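Inositol-3-phosphate synthase (Caenorhabditis elegans, PDB 1VKO) belongs to the myo-inositol-1-phosphate synthase family and binds nicotinamide-adenine-dinucleotide in a Rossmann-type domain. Local coordinates at residues 157-162 with 225-230. Residues are numbered along the deposited sequence; the frame is centred on the assembly and turned at random.
With NAD (nicotinamide-adenine-dinucleotide), chain G.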
# COMPACT_ATOMS: atom_id res chain seq x y z
N SER A 157 5.75 -27.86 29.99
CA SER A 157 5.38 -29.07 29.29
C SER A 157 4.03 -28.83 28.55
O SER A 157 3.61 -27.67 28.36
CB SER A 157 5.22 -30.20 30.29
OG SER A 157 4.99 -31.42 29.62
N GLY A 158 3.38 -29.91 28.14
CA GLY A 158 2.06 -29.87 27.62
C GLY A 158 1.73 -31.01 26.70
O GLY A 158 2.39 -32.05 26.73
N TRP A 159 0.70 -30.81 25.86
CA TRP A 159 0.14 -31.90 25.07
C TRP A 159 0.04 -31.61 23.58
O TRP A 159 -0.14 -30.47 23.18
CB TRP A 159 -1.24 -32.21 25.55
CG TRP A 159 -1.39 -32.51 27.01
CD1 TRP A 159 -1.40 -33.74 27.61
CD2 TRP A 159 -1.62 -31.55 28.05
NE1 TRP A 159 -1.59 -33.59 28.96
CE2 TRP A 159 -1.73 -32.27 29.26
CE3 TRP A 159 -1.71 -30.15 28.08
CZ2 TRP A 159 -1.95 -31.63 30.49
CZ3 TRP A 159 -1.97 -29.53 29.28
CH2 TRP A 159 -2.07 -30.27 30.48
N ASP A 160 0.10 -32.65 22.77
CA ASP A 160 -0.15 -32.46 21.37
C ASP A 160 -0.65 -33.73 20.73
O ASP A 160 -0.09 -34.78 20.99
CB ASP A 160 1.09 -31.98 20.65
CG ASP A 160 0.75 -31.09 19.45
OD1 ASP A 160 0.02 -31.53 18.55
OD2 ASP A 160 1.14 -29.92 19.33
N ILE A 161 -1.69 -33.61 19.90
CA ILE A 161 -2.18 -34.74 19.11
C ILE A 161 -1.11 -35.27 18.13
O ILE A 161 -1.22 -36.38 17.61
CB ILE A 161 -3.48 -34.39 18.36
CG1 ILE A 161 -3.24 -33.28 17.33
CG2 ILE A 161 -4.59 -34.02 19.37
CD1 ILE A 161 -4.45 -32.98 16.35
N SER A 162 -0.06 -34.48 17.89
CA SER A 162 1.08 -34.92 17.05
C SER A 162 2.27 -35.29 17.92
O SER A 162 2.67 -34.50 18.79
CB SER A 162 1.52 -33.82 16.11
OG SER A 162 2.65 -34.29 15.38
N GLU A 225 -10.06 -37.35 33.73
CA GLU A 225 -9.22 -37.90 34.77
C GLU A 225 -7.79 -38.05 34.29
O GLU A 225 -6.86 -37.93 35.08
CB GLU A 225 -9.77 -39.27 35.19
CG GLU A 225 -10.86 -39.19 36.24
CD GLU A 225 -10.41 -38.53 37.52
OE1 GLU A 225 -9.20 -38.59 37.87
OE2 GLU A 225 -11.28 -37.95 38.19
N HIS A 226 -7.62 -38.31 33.00
CA HIS A 226 -6.30 -38.57 32.45
C HIS A 226 -5.48 -37.29 32.48
O HIS A 226 -4.31 -37.31 32.89
CB HIS A 226 -6.41 -39.07 31.02
CG HIS A 226 -5.10 -39.42 30.39
ND1 HIS A 226 -4.77 -40.71 30.05
CD2 HIS A 226 -4.05 -38.65 30.02
CE1 HIS A 226 -3.57 -40.72 29.48
NE2 HIS A 226 -3.12 -39.48 29.45
N ILE A 227 -6.09 -36.19 32.04
CA ILE A 227 -5.44 -34.87 32.10
C ILE A 227 -5.23 -34.39 33.54
O ILE A 227 -4.22 -33.77 33.83
CB ILE A 227 -6.28 -33.81 31.39
CG1 ILE A 227 -6.65 -34.28 29.98
CG2 ILE A 227 -5.52 -32.49 31.37
CD1 ILE A 227 -5.48 -34.38 29.02
N ARG A 228 -6.22 -34.61 34.41
CA ARG A 228 -6.02 -34.30 35.83
C ARG A 228 -4.71 -34.97 36.25
O ARG A 228 -3.83 -34.34 36.83
CB ARG A 228 -7.19 -34.80 36.68
CG ARG A 228 -8.46 -34.01 36.46
CD ARG A 228 -9.53 -34.24 37.49
NE ARG A 228 -9.11 -33.72 38.78
CZ ARG A 228 -9.81 -33.84 39.90
NH1 ARG A 228 -10.98 -34.47 39.91
NH2 ARG A 228 -9.34 -33.32 41.02
N ALA A 229 -4.57 -36.25 35.90
CA ALA A 229 -3.41 -37.07 36.28
C ALA A 229 -2.14 -36.43 35.77
O ALA A 229 -1.13 -36.39 36.48
CB ALA A 229 -3.58 -38.50 35.72
N ASP A 230 -2.23 -35.85 34.56
CA ASP A 230 -1.09 -35.22 33.87
C ASP A 230 -0.63 -33.98 34.59
O ASP A 230 0.57 -33.71 34.69
CB ASP A 230 -1.43 -34.90 32.41
CG ASP A 230 -1.37 -36.13 31.50
OD1 ASP A 230 -0.70 -37.15 31.83
OD2 ASP A 230 -1.94 -36.15 30.39
PA NAD G . -0.35 -24.60 14.89
O1A NAD G . -1.07 -25.49 14.00
O2A NAD G . 1.04 -24.49 14.42
O5B NAD G . -0.49 -25.19 16.36
C5B NAD G . -1.54 -26.04 16.68
C4B NAD G . -0.95 -27.27 17.35
O4B NAD G . -1.91 -27.80 18.23
C3B NAD G . -0.63 -28.36 16.36
O3B NAD G . 0.54 -28.97 16.88
C2B NAD G . -1.73 -29.38 16.50
O2B NAD G . -1.05 -30.64 16.49
C1B NAD G . -2.21 -29.13 17.93
N9A NAD G . -3.59 -29.51 18.32
C8A NAD G . -4.76 -29.45 17.61
N7A NAD G . -5.75 -29.94 18.39
C5A NAD G . -5.27 -30.32 19.59
C6A NAD G . -5.83 -30.91 20.74
N6A NAD G . -7.12 -31.27 20.82
N1A NAD G . -5.02 -31.19 21.80
C2A NAD G . -3.68 -30.94 21.74
N3A NAD G . -3.15 -30.41 20.61
C4A NAD G . -3.91 -30.08 19.54
O3 NAD G . -1.05 -23.15 15.02
PN NAD G . -0.34 -21.98 15.82
O1N NAD G . 0.57 -22.62 16.81
O2N NAD G . 0.22 -21.05 14.83
O5D NAD G . -1.49 -21.30 16.74
C5D NAD G . -2.37 -22.09 17.51
C4D NAD G . -3.69 -21.39 17.89
O4D NAD G . -3.44 -20.10 18.37
C3D NAD G . -4.67 -21.24 16.72
O3D NAD G . -5.97 -21.49 17.19
C2D NAD G . -4.64 -19.76 16.44
O2D NAD G . -5.86 -19.21 15.95
C1D NAD G . -4.37 -19.21 17.81
N1N NAD G . -3.92 -17.84 17.60
C2N NAD G . -2.77 -17.60 16.91
C3N NAD G . -2.38 -16.30 16.70
C7N NAD G . -0.96 -16.11 16.30
O7N NAD G . -0.23 -17.30 16.07
N7N NAD G . -0.46 -14.87 16.19
C4N NAD G . -3.13 -15.22 17.20
C5N NAD G . -4.30 -15.48 17.88
C6N NAD G . -4.70 -16.81 18.07
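Trp159, the last residue of strand 154-159, faces Ile227 and Asp230 on helix 220-238, and the nearest CA atoms, those of Trp159 and Ile227, are 9.5 Å apart. The indole fills this gap. Its CG lies beside the backbone N (chi1 -54°), and the ring reaches the helix with its NE1 side. NE1 donates a hydrogen bond to Asp230 OD2 at 3.0 Å, with an N-H...O angle of 160°. The acceptor sits almost in the ring plane, but the ring and carboxylate planes are 40° apart, and OD2 is met from above the carboxylate plane. This bond satisfies the indole N-H of a buried side chain and probably helps to hold the ring in this rotation.

Ile227, about one turn before Asp230 on the helix, uses both branches. Its CD1 lies over one face of the indole, toward the rim, and its CG2 touches Trp159 CZ2 at 3.8 Å. Phe285 of helix 281-291 meets the same indole edge-to-face and also touches Ile227.

The next residue, Asp160, turns to the bound NAD. Its OD2 accepts from NAD O3B at 2.7 Å and also from the backbone N of Gly85. Its OD1 accepts from NAD O2B, at a modelled distance that is very short and so uncertain, and it accepts from Ser162 N in an Asx turn. Ile161 CG2 packs on the adenine, 3.6 Å from NAD C6A. An acidic residue just past a strand of the parallel sheet, gripping both hydroxyls of the adenosine ribose, is characteristic of NAD-binding Rossmann folds.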